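Local structure of alkaline serine protease (Pseudoalteromonas sp., 1Y9Z) at residues 8-13 against 182-187; 236-241 against 245-250; 279-284 against 318-323; 297-302 against 329-334. The protein probably cleaves peptide bonds as a cold-adapted, subtilisin-like alkaline serine protease. All blocks are in the same frame, centred on the assembly; numbering follows the deposited sequence.

Contact 1. Residues 8-13 against 182-187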
loop_
_atom_site.group_PDB
_atom_site.type_symbol
_atom_site.label_atom_id
_atom_site.label_comp_id
_atom_site.label_asym_id
_atom_site.label_seq_id
_atom_site.Cartn_x
_atom_site.Cartn_y
_atom_site.Cartn_z
ATOM N N GLN A 8 3.838 6.985 -4.514
ATOM C CA GLN A 8 3.372 7.980 -5.472
ATOM C C GLN A 8 4.514 8.515 -6.325
ATOM O O GLN A 8 4.351 8.755 -7.519
ATOM C CB GLN A 8 2.703 9.150 -4.745
ATOM C CG GLN A 8 1.427 8.793 -3.996
ATOM C CD GLN A 8 0.367 8.187 -4.890
ATOM O OE1 GLN A 8 0.193 8.606 -6.036
ATOM N NE2 GLN A 8 -0.362 7.206 -4.365
ATOM N N THR A 9 5.670 8.704 -5.700
ATOM C CA THR A 9 6.835 9.216 -6.405
ATOM C C THR A 9 7.478 8.159 -7.298
ATOM O O THR A 9 7.900 8.461 -8.417
ATOM C CB THR A 9 7.893 9.741 -5.414
ATOM O OG1 THR A 9 7.307 10.751 -4.583
ATOM C CG2 THR A 9 9.076 10.341 -6.164
ATOM N N PHE A 10 7.539 6.920 -6.815
ATOM C CA PHE A 10 8.155 5.834 -7.576
ATOM C C PHE A 10 7.486 5.477 -8.900
ATOM O O PHE A 10 8.173 5.167 -9.875
ATOM C CB PHE A 10 8.262 4.568 -6.719
ATOM C CG PHE A 10 9.438 4.559 -5.779
ATOM C CD1 PHE A 10 10.105 3.368 -5.506
ATOM C CD2 PHE A 10 9.869 5.725 -5.155
ATOM C CE1 PHE A 10 11.180 3.337 -4.625
ATOM C CE2 PHE A 10 10.944 5.705 -4.269
ATOM C CZ PHE A 10 11.601 4.508 -4.004
ATOM N N VAL A 11 6.159 5.512 -8.943
ATOM C CA VAL A 11 5.441 5.166 -10.165
ATOM C C VAL A 11 5.452 6.304 -11.179
ATOM O O VAL A 11 5.017 6.134 -12.318
ATOM C CB VAL A 11 3.977 4.764 -9.866
ATOM C CG1 VAL A 11 3.952 3.584 -8.905
ATOM C CG2 VAL A 11 3.211 5.950 -9.290
ATOM N N GLY A 12 5.952 7.462 -10.755
ATOM C CA GLY A 12 6.023 8.611 -11.638
ATOM C C GLY A 12 4.681 9.230 -11.972
ATOM O O GLY A 12 4.383 9.490 -13.137
ATOM N N ALA A 13 3.866 9.476 -10.952
ATOM C CA ALA A 13 2.551 10.073 -11.157
ATOM C C ALA A 13 2.556 11.548 -10.760
ATOM O O ALA A 13 1.727 12.331 -11.223
ATOM C CB ALA A 13 1.504 9.319 -10.348
ATOM N N SER A 182 10.053 -0.148 -1.032
ATOM C CA SER A 182 10.734 1.062 -1.493
ATOM C C SER A 182 12.147 0.885 -2.041
ATOM O O SER A 182 12.759 1.851 -2.494
ATOM C CB SER A 182 10.721 2.145 -0.403
ATOM O OG SER A 182 11.504 1.789 0.719
ATOM N N ASN A 183 12.676 -0.335 -1.994
ATOM C CA ASN A 183 13.996 -0.593 -2.562
ATOM C C ASN A 183 13.768 -1.411 -3.829
ATOM O O ASN A 183 14.712 -1.877 -4.467
ATOM C CB ASN A 183 14.887 -1.384 -1.602
ATOM C CG ASN A 183 16.316 -1.516 -2.117
ATOM O OD1 ASN A 183 16.969 -0.518 -2.417
ATOM N ND2 ASN A 183 16.799 -2.747 -2.224
ATOM N N LEU A 184 12.492 -1.573 -4.172
ATOM C CA LEU A 184 12.057 -2.323 -5.345
ATOM C C LEU A 184 12.251 -3.823 -5.182
ATOM O O LEU A 184 12.278 -4.567 -6.160
ATOM C CB LEU A 184 12.777 -1.823 -6.600
ATOM C CG LEU A 184 12.480 -0.361 -6.947
ATOM C CD1 LEU A 184 13.201 0.017 -8.228
ATOM C CD2 LEU A 184 10.977 -0.164 -7.102
ATOM N N ASP A 185 12.381 -4.267 -3.938
ATOM C CA ASP A 185 12.534 -5.685 -3.668
ATOM C C ASP A 185 11.155 -6.329 -3.614
ATOM O O ASP A 185 10.192 -5.727 -3.134
ATOM C CB ASP A 185 13.255 -5.912 -2.339
ATOM C CG ASP A 185 14.727 -5.572 -2.410
ATOM O OD1 ASP A 185 15.416 -6.111 -3.302
ATOM O OD2 ASP A 185 15.196 -4.773 -1.575
ATOM N N HIS A 186 11.067 -7.555 -4.119
ATOM C CA HIS A 186 9.816 -8.299 -4.120
ATOM C C HIS A 186 9.346 -8.524 -2.684
ATOM O O HIS A 186 10.119 -8.949 -1.827
ATOM C CB HIS A 186 10.029 -9.640 -4.836
ATOM C CG HIS A 186 8.907 -10.616 -4.661
ATOM N ND1 HIS A 186 9.022 -11.749 -3.885
ATOM C CD2 HIS A 186 7.652 -10.634 -5.170
ATOM C CE1 HIS A 186 7.886 -12.423 -3.923
ATOM N NE2 HIS A 186 7.038 -11.768 -4.696
ATOM N N ALA A 187 8.079 -8.218 -2.423
ATOM C CA ALA A 187 7.509 -8.404 -1.094
ATOM C C ALA A 187 7.390 -9.899 -0.820
ATOM O O ALA A 187 6.809 -10.638 -1.616
ATOM C CB ALA A 187 6.142 -7.742 -1.019
#
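Phe10 lays the edge of its ring against Ser182 and Leu184, bringing the short N-terminal helix 6-10 of this subtilisin-like alpha/beta protein up to the loop between strands 174-180 and 196-201. The bond from Phe10 CA to CB already points at the loop. CG lies opposite the carbonyl carbon (chi1 -81°), and the ring is turned with its CD1-CE1-CZ side toward the loop. CD1 meets the methyl Leu184 CD2 at 4.0 Å, in the one apolar touch of the pair. Next along, CE1 comes within 3.0 Å of Ser182 O. At the far end, CZ is 3.3 Å from Ser182 O, and its nearest side-chain neighbour in the loop is Ser182 CB at 4.4 Å. Both the oxygen and the Leu184 methyl sit near the plane of the ring, so the weakly positive C-H edge faces the carbonyl while neither segment stacks on the other. Trp6 makes an edge-to-face contact with the same ring. Beyond Phe10 the helix closes in a Schellman motif, with Gly12 at positive phi. The loop has its own fastenings: Ser182 OG bonds Leu317 N, and Asp181 OD2 accepts from Asn183 N and Asp185 N. Across the turn, Asn183 ND2 gives an almost straight bond of 2.7 Å to Asp185 OD2, reaching that oxygen from above the carboxylate plane.

Contact 2. Residues 236-241 against 245-250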
loop_
_atom_site.group_PDB
_atom_site.type_symbol
_atom_site.label_atom_id
_atom_site.label_comp_id
_atom_site.label_asym_id
_atom_site.label_seq_id
_atom_site.Cartn_x
_atom_site.Cartn_y
_atom_site.Cartn_z
ATOM N N ARG A 236 2.621 -4.126 16.635
ATOM C CA ARG A 236 2.825 -5.053 17.740
ATOM C C ARG A 236 1.685 -6.032 17.966
ATOM O O ARG A 236 0.510 -5.659 17.962
ATOM C CB ARG A 236 3.082 -4.261 19.026
ATOM C CG ARG A 236 3.288 -5.103 20.281
ATOM C CD ARG A 236 3.824 -4.221 21.404
ATOM N NE ARG A 236 4.043 -4.930 22.663
ATOM C CZ ARG A 236 3.194 -4.918 23.688
ATOM N NH1 ARG A 236 3.482 -5.590 24.796
ATOM N NH2 ARG A 236 2.059 -4.237 23.608
ATOM N N LEU A 237 2.055 -7.293 18.168
ATOM C CA LEU A 237 1.101 -8.363 18.421
ATOM C C LEU A 237 1.531 -9.107 19.681
ATOM O O LEU A 237 2.713 -9.392 19.866
ATOM C CB LEU A 237 1.080 -9.354 17.254
ATOM C CG LEU A 237 0.809 -8.843 15.837
ATOM C CD1 LEU A 237 0.904 -10.010 14.864
ATOM C CD2 LEU A 237 -0.564 -8.200 15.767
ATOM N N THR A 238 0.573 -9.411 20.548
ATOM C CA THR A 238 0.861 -10.146 21.775
ATOM C C THR A 238 -0.101 -11.324 21.863
ATOM O O THR A 238 -1.136 -11.340 21.198
ATOM C CB THR A 238 0.702 -9.255 23.029
ATOM O OG1 THR A 238 -0.639 -8.758 23.105
ATOM C CG2 THR A 238 1.679 -8.093 22.977
ATOM N N PRO A 239 0.231 -12.334 22.682
ATOM C CA PRO A 239 -0.632 -13.509 22.825
ATOM C C PRO A 239 -2.071 -13.200 23.231
ATOM O O PRO A 239 -2.325 -12.348 24.084
ATOM C CB PRO A 239 0.104 -14.353 23.866
ATOM C CG PRO A 239 0.845 -13.329 24.675
ATOM C CD PRO A 239 1.377 -12.415 23.604
ATOM N N SER A 240 -3.009 -13.898 22.600
ATOM C CA SER A 240 -4.428 -13.729 22.884
ATOM C C SER A 240 -5.125 -15.072 22.717
ATOM O O SER A 240 -5.683 -15.367 21.660
ATOM C CB SER A 240 -5.047 -12.703 21.934
ATOM O OG SER A 240 -6.439 -12.576 22.164
ATOM N N GLY A 241 -5.085 -15.884 23.767
ATOM C CA GLY A 241 -5.707 -17.192 23.709
ATOM C C GLY A 241 -4.779 -18.192 23.049
ATOM O O GLY A 241 -3.734 -18.536 23.601
ATOM N N ALA A 245 -2.916 -11.159 18.903
ATOM C CA ALA A 245 -3.836 -10.060 18.642
ATOM C C ALA A 245 -3.086 -8.737 18.731
ATOM O O ALA A 245 -2.051 -8.645 19.390
ATOM C CB ALA A 245 -4.982 -10.087 19.644
ATOM N N PRO A 246 -3.602 -7.689 18.068
ATOM C CA PRO A 246 -2.940 -6.383 18.103
ATOM C C PRO A 246 -2.844 -5.781 19.502
ATOM O O PRO A 246 -3.813 -5.785 20.262
ATOM C CB PRO A 246 -3.795 -5.538 17.160
ATOM C CG PRO A 246 -5.159 -6.133 17.328
ATOM C CD PRO A 246 -4.861 -7.615 17.307
ATOM N N ALA A 247 -1.660 -5.276 19.828
ATOM C CA ALA A 247 -1.397 -4.649 21.117
ATOM C C ALA A 247 -0.479 -3.461 20.854
ATOM O O ALA A 247 0.668 -3.433 21.294
ATOM C CB ALA A 247 -0.723 -5.641 22.057
ATOM N N PRO A 248 -0.980 -2.457 20.122
ATOM C CA PRO A 248 -0.176 -1.276 19.809
ATOM C C PRO A 248 0.188 -0.421 21.013
ATOM O O PRO A 248 -0.606 -0.266 21.942
ATOM C CB PRO A 248 -1.058 -0.517 18.824
ATOM C CG PRO A 248 -2.440 -0.821 19.331
ATOM C CD PRO A 248 -2.351 -2.312 19.597
ATOM N N ILE A 249 1.401 0.116 20.993
ATOM C CA ILE A 249 1.852 1.002 22.054
ATOM C C ILE A 249 1.791 2.399 21.459
ATOM O O ILE A 249 2.587 2.743 20.582
ATOM C CB ILE A 249 3.307 0.716 22.491
ATOM C CG1 ILE A 249 3.402 -0.672 23.129
ATOM C CG2 ILE A 249 3.770 1.783 23.483
ATOM C CD1 ILE A 249 2.545 -0.845 24.370
ATOM N N ASN A 250 0.825 3.187 21.915
ATOM C CA ASN A 250 0.669 4.553 21.440
ATOM C C ASN A 250 1.051 5.509 22.556
ATOM O O ASN A 250 0.289 5.717 23.502
ATOM C CB ASN A 250 -0.773 4.813 20.999
ATOM C CG ASN A 250 -1.154 4.017 19.766
ATOM O OD1 ASN A 250 -0.360 3.876 18.838
ATOM N ND2 ASN A 250 -2.377 3.507 19.744
#
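Ala245 and Thr238 form an antiparallel hydrogen-bonded pair in the hairpin of strands 232-240 and 243-246. Ala245 N gives to Thr238 O, and Ala245 O takes Thr238 N at 3.0 Å. The methyl of Ala245 is pressed on Ser240 CB at 3.5 Å, tighter than usual for two carbons. Pro246 pairs with Leu237 in non-hydrogen-bonded fashion, Leu237 CD2 lying 3.8 Å from Pro246 CA. Ala247 N then donates to Arg236 O at 2.9 Å, while Ala247 CB is 3.3 Å from Thr238 OG1. Ala247 O receives Arg236 NH2 at 2.8 Å, bent to 149° at the hydrogen. Arg236 starts with CG opposite its backbone N (chi1 179°) and runs extended to NE, passing this carbonyl before the guanidinium turns back to it. Thr238 CG2 covers the centre of one guanidinium face. Pro248 turns away, and Ile249 follows with CD1 3.5 Å from Arg236 NH2. Arg236 NE makes a salt bridge to Asp324, and Leu237 exchanges backbone bonds with Leu322 and Asp324. At its 236-240 end, strand 232-240 lies between strand 243-246 and the parallel strand 321-323, and it also pairs antiparallel with strand 333-336.

Contact 3. Residues 279-284 against 318-323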
loop_
_atom_site.group_PDB
_atom_site.type_symbol
_atom_site.label_atom_id
_atom_site.label_comp_id
_atom_site.label_asym_id
_atom_site.label_seq_id
_atom_site.Cartn_x
_atom_site.Cartn_y
_atom_site.Cartn_z
ATOM N N VAL A 279 18.588 1.122 16.457
ATOM C CA VAL A 279 19.163 -0.196 16.231
ATOM C C VAL A 279 18.867 -0.739 14.840
ATOM O O VAL A 279 17.758 -0.594 14.319
ATOM C CB VAL A 279 18.654 -1.212 17.282
ATOM C CG1 VAL A 279 17.142 -1.353 17.189
ATOM C CG2 VAL A 279 19.336 -2.558 17.081
ATOM N N GLU A 280 19.877 -1.355 14.236
ATOM C CA GLU A 280 19.723 -1.935 12.914
ATOM C C GLU A 280 18.942 -3.232 13.060
ATOM O O GLU A 280 19.151 -3.992 14.007
ATOM C CB GLU A 280 21.093 -2.223 12.295
ATOM C CG GLU A 280 21.029 -2.807 10.892
ATOM C CD GLU A 280 22.398 -3.178 10.359
ATOM O OE1 GLU A 280 23.056 -4.042 10.973
ATOM O OE2 GLU A 280 22.815 -2.606 9.330
ATOM N N ARG A 281 18.031 -3.475 12.128
ATOM C CA ARG A 281 17.227 -4.688 12.153
ATOM C C ARG A 281 18.094 -5.916 11.878
ATOM O O ARG A 281 18.890 -5.925 10.940
ATOM C CB ARG A 281 16.112 -4.597 11.104
ATOM C CG ARG A 281 15.313 -5.880 10.927
ATOM C CD ARG A 281 14.189 -5.703 9.913
ATOM N NE ARG A 281 13.187 -4.750 10.385
ATOM C CZ ARG A 281 12.892 -3.601 9.785
ATOM N NH1 ARG A 281 13.514 -3.239 8.670
ATOM N NH2 ARG A 281 11.974 -2.803 10.312
ATOM N N VAL A 282 17.946 -6.940 12.713
ATOM C CA VAL A 282 18.691 -8.182 12.542
ATOM C C VAL A 282 17.711 -9.213 12.003
ATOM O O VAL A 282 16.768 -9.605 12.691
ATOM C CB VAL A 282 19.277 -8.690 13.878
ATOM C CG1 VAL A 282 19.958 -10.038 13.667
ATOM C CG2 VAL A 282 20.273 -7.682 14.422
ATOM N N GLY A 283 17.937 -9.645 10.767
ATOM C CA GLY A 283 17.048 -10.609 10.149
ATOM C C GLY A 283 15.938 -9.878 9.418
ATOM O O GLY A 283 15.914 -8.648 9.392
ATOM N N ASN A 284 15.020 -10.630 8.818
ATOM C CA ASN A 284 13.900 -10.039 8.095
ATOM C C ASN A 284 12.686 -10.947 8.116
ATOM O O ASN A 284 12.811 -12.170 8.191
ATOM C CB ASN A 284 14.284 -9.739 6.644
ATOM C CG ASN A 284 15.049 -8.440 6.502
ATOM O OD1 ASN A 284 16.201 -8.427 6.071
ATOM N ND2 ASN A 284 14.407 -7.335 6.865
ATOM N N GLN A 318 10.191 -1.001 5.862
ATOM C CA GLN A 318 9.450 -2.194 6.254
ATOM C C GLN A 318 8.404 -1.902 7.329
ATOM O O GLN A 318 8.606 -1.052 8.198
ATOM C CB GLN A 318 10.414 -3.269 6.768
ATOM C CG GLN A 318 11.596 -3.568 5.847
ATOM C CD GLN A 318 11.174 -4.023 4.460
ATOM O OE1 GLN A 318 10.297 -4.875 4.311
ATOM N NE2 GLN A 318 11.811 -3.464 3.434
ATOM N N ASN A 319 7.286 -2.618 7.251
ATOM C CA ASN A 319 6.181 -2.499 8.202
ATOM C C ASN A 319 5.907 -3.937 8.645
ATOM O O ASN A 319 4.852 -4.498 8.359
ATOM C CB ASN A 319 4.949 -1.916 7.498
ATOM C CG ASN A 319 3.707 -1.910 8.379
ATOM O OD1 ASN A 319 2.580 -1.916 7.876
ATOM N ND2 ASN A 319 3.903 -1.887 9.689
ATOM N N PRO A 320 6.863 -4.549 9.360
ATOM C CA PRO A 320 6.723 -5.929 9.827
ATOM C C PRO A 320 5.888 -6.132 11.076
ATOM O O PRO A 320 5.578 -5.185 11.798
ATOM C CB PRO A 320 8.165 -6.344 10.056
ATOM C CG PRO A 320 8.738 -5.101 10.669
ATOM C CD PRO A 320 8.151 -3.979 9.802
ATOM N N PHE A 321 5.523 -7.385 11.324
ATOM C CA PHE A 321 4.768 -7.722 12.516
ATOM C C PHE A 321 5.764 -7.806 13.663
ATOM O O PHE A 321 6.777 -8.502 13.563
ATOM C CB PHE A 321 4.075 -9.080 12.373
ATOM C CG PHE A 321 2.898 -9.072 11.445
ATOM C CD1 PHE A 321 3.011 -9.566 10.152
ATOM C CD2 PHE A 321 1.670 -8.575 11.869
ATOM C CE1 PHE A 321 1.916 -9.567 9.290
ATOM C CE2 PHE A 321 0.568 -8.569 11.017
ATOM C CZ PHE A 321 0.692 -9.067 9.724
ATOM N N LEU A 322 5.495 -7.075 14.737
ATOM C CA LEU A 322 6.357 -7.122 15.908
ATOM C C LEU A 322 5.712 -8.147 16.827
ATOM O O LEU A 322 4.861 -7.810 17.653
ATOM C CB LEU A 322 6.426 -5.759 16.606
ATOM C CG LEU A 322 7.171 -5.738 17.949
ATOM C CD1 LEU A 322 8.599 -6.238 17.774
ATOM C CD2 LEU A 322 7.166 -4.324 18.511
ATOM N N VAL A 323 6.091 -9.408 16.647
ATOM C CA VAL A 323 5.552 -10.490 17.459
ATOM C C VAL A 323 6.240 -10.439 18.818
ATOM O O VAL A 323 7.421 -10.760 18.943
ATOM C CB VAL A 323 5.798 -11.856 16.787
ATOM C CG1 VAL A 323 5.158 -12.964 17.605
ATOM C CG2 VAL A 323 5.225 -11.845 15.380
HETATM O O HOH W 1 12.135 -0.558 7.888
#
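Arg281 meets Gln318 closely on one side of its guanidinium, joining the end of strand 275-280 to the lead-in of strand 321-323. In the tight part, Gln318 CB lies over one face, 3.9 Å from Arg281 CZ, and Gln318 CG comes within 3.4 Å of Arg281 NH1. The two side chains cross at about a right angle; the guanidinium rests on Gln318 methylenes, and a bend at chi2 (-58°) carries the amide away, its NE2 bonded to Gly316 O. A turn at chi3 (-65°) ends the extended run of Arg281 and swings the guanidinium round. Pro320 is looser, its CG 4.0 Å from Arg281 NH2. At the guanidinium edge the packing gives way to a bound water, which accepts from Arg281 NH1 at 3.1 Å and from Gln318 N at 2.8 Å, linking the segments indirectly. Arg281 NE forms a salt bridge with Glu291, and Ser335 OG bonds both Arg281 NH2 and Gln318 O. With a leucine in place of Arg281, Glu291 would probably lose its countercharge and the water one of its donors. Carbon covers one flat face, while Glu291, Ser335 OG and the water are among the partners that probably balance and satisfy the buried charge.

Contact 4. Residues 297-302 against 329-334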
loop_
_atom_site.group_PDB
_atom_site.type_symbol
_atom_site.label_atom_id
_atom_site.label_comp_id
_atom_site.label_asym_id
_atom_site.label_seq_id
_atom_site.Cartn_x
_atom_site.Cartn_y
_atom_site.Cartn_z
ATOM N N ALA A 297 16.379 -6.003 22.252
ATOM C CA ALA A 297 17.747 -5.705 22.664
ATOM C C ALA A 297 17.761 -4.297 23.249
ATOM O O ALA A 297 18.371 -4.042 24.289
ATOM C CB ALA A 297 18.685 -5.787 21.469
ATOM N N CYS A 298 17.071 -3.390 22.569
ATOM C CA CYS A 298 16.976 -2.007 23.004
ATOM C C CYS A 298 16.197 -1.899 24.313
ATOM O O CYS A 298 16.641 -1.244 25.257
ATOM C CB CYS A 298 16.274 -1.175 21.932
ATOM S SG CYS A 298 17.324 -0.427 20.643
ATOM N N LYS A 299 15.035 -2.543 24.359
ATOM C CA LYS A 299 14.179 -2.521 25.542
ATOM C C LYS A 299 14.897 -3.048 26.780
ATOM O O LYS A 299 14.850 -2.435 27.848
ATOM C CB LYS A 299 12.917 -3.352 25.294
ATOM C CG LYS A 299 11.954 -3.393 26.474
ATOM C CD LYS A 299 11.414 -2.007 26.799
ATOM C CE LYS A 299 10.523 -2.031 28.032
ATOM N NZ LYS A 299 11.279 -2.418 29.257
ATOM N N THR A 300 15.555 -4.194 26.633
ATOM C CA THR A 300 16.278 -4.805 27.741
ATOM C C THR A 300 17.328 -3.846 28.293
ATOM O O THR A 300 17.578 -3.813 29.499
ATOM C CB THR A 300 16.972 -6.107 27.291
ATOM O OG1 THR A 300 15.989 -7.018 26.782
ATOM C CG2 THR A 300 17.698 -6.759 28.459
ATOM N N ALA A 301 17.935 -3.064 27.407
ATOM C CA ALA A 301 18.958 -2.104 27.804
ATOM C C ALA A 301 18.351 -0.925 28.562
ATOM O O ALA A 301 19.077 -0.082 29.089
ATOM C CB ALA A 301 19.712 -1.606 26.577
ATOM N N GLY A 302 17.022 -0.870 28.604
ATOM C CA GLY A 302 16.339 0.200 29.315
ATOM C C GLY A 302 15.885 1.383 28.474
ATOM O O GLY A 302 15.573 2.445 29.014
ATOM N N ILE A 329 7.832 -5.318 24.876
ATOM C CA ILE A 329 7.895 -3.980 24.302
ATOM C C ILE A 329 6.716 -3.119 24.739
ATOM O O ILE A 329 5.695 -3.038 24.054
ATOM C CB ILE A 329 7.939 -4.046 22.762
ATOM C CG1 ILE A 329 8.961 -5.102 22.320
ATOM C CG2 ILE A 329 8.309 -2.683 22.196
ATOM C CD1 ILE A 329 10.359 -4.896 22.890
ATOM N N THR A 330 6.876 -2.474 25.890
ATOM C CA THR A 330 5.845 -1.618 26.458
ATOM C C THR A 330 6.135 -0.140 26.207
ATOM O O THR A 330 5.472 0.737 26.762
ATOM C CB THR A 330 5.720 -1.852 27.974
ATOM O OG1 THR A 330 7.010 -1.719 28.583
ATOM C CG2 THR A 330 5.172 -3.245 28.253
ATOM N N VAL A 331 7.133 0.128 25.372
ATOM C CA VAL A 331 7.509 1.494 25.030
ATOM C C VAL A 331 7.248 1.717 23.542
ATOM O O VAL A 331 7.110 0.757 22.781
ATOM C CB VAL A 331 9.006 1.754 25.311
ATOM C CG1 VAL A 331 9.317 1.480 26.773
ATOM C CG2 VAL A 331 9.867 0.881 24.407
ATOM N N PRO A 332 7.167 2.985 23.109
ATOM C CA PRO A 332 6.920 3.235 21.686
ATOM C C PRO A 332 8.120 2.857 20.822
ATOM O O PRO A 332 9.250 3.263 21.095
ATOM C CB PRO A 332 6.610 4.732 21.647
ATOM C CG PRO A 332 7.407 5.273 22.798
ATOM C CD PRO A 332 7.176 4.244 23.875
ATOM N N SER A 333 7.867 2.061 19.789
ATOM C CA SER A 333 8.920 1.639 18.877
ATOM C C SER A 333 8.444 1.825 17.439
ATOM O O SER A 333 7.264 1.632 17.136
ATOM C CB SER A 333 9.306 0.178 19.148
ATOM O OG SER A 333 8.194 -0.692 19.051
ATOM N N VAL A 334 9.366 2.212 16.563
ATOM C CA VAL A 334 9.039 2.458 15.164
ATOM C C VAL A 334 10.043 1.828 14.203
ATOM O O VAL A 334 11.107 1.361 14.613
ATOM C CB VAL A 334 8.986 3.977 14.876
ATOM C CG1 VAL A 334 7.979 4.646 15.802
ATOM C CG2 VAL A 334 10.368 4.595 15.058
#
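Lys299 reaches across to Ile329, Thr330 and Val331 with its carbon chain. CG stands opposite the backbone N (chi1 -180°), then chi2 at 63° kinks the chain so that CD and CE pass along the loop, and a second bend at chi4 (64°) turns NZ off its line. At the root, Lys299 CB meets the end methyl Ile329 CD1 at 3.8 Å; Ile329 points neither at nor from the helix at its CB, but its CG1 branch brings the methyl over. Further out, Lys299 CD has both methyls of Val331 at 4.1 Å, so it faces the fork between them. CE comes 3.9 Å from Val331 CG1 and 3.6 Å from Thr330 OG1. The helix concerned, 291-300, is the crossover of a beta-alpha-beta unit linking parallel strands 275-280 and 305-309, probably within the insert beta barrel domain. Cys298, disulfide-bonded to Cys277, ties it to the first of these. Were an alanine to stand at Lys299, both Val331 methyls and Thr330 OG1 would probably lose the carbon chain that covers them. Val331 also packs on Ile306 of strand 305-309, and Ile329 on Arg236. The helix ends in a Schellman motif, Gly302 N bonding Lys299 O at 2.8 Å.

How the contacts relate
From the N terminus, contact 1 comes first, closing a long loop that carries the chain from helix 6-10 through most of the main parallel sheet to the turn after strand 174-180. Contact 2 follows as a local hairpin. Contact 3 then closes a loop of 33 residues and contact 4 one of 26, and the two cross, their segments alternating: 279-284, 297-302, 318-323, 329-334. Contacts 2, 3 and 4 reach one mixed sheet and touch: strand 321-323 lies beside strand 232-240, Ile249 packs on Ile329, and Val279 meets Cys298. Contact 1 stands apart, its nearest atoms about 6 Å from contact 3 and about 17 Å from contact 2.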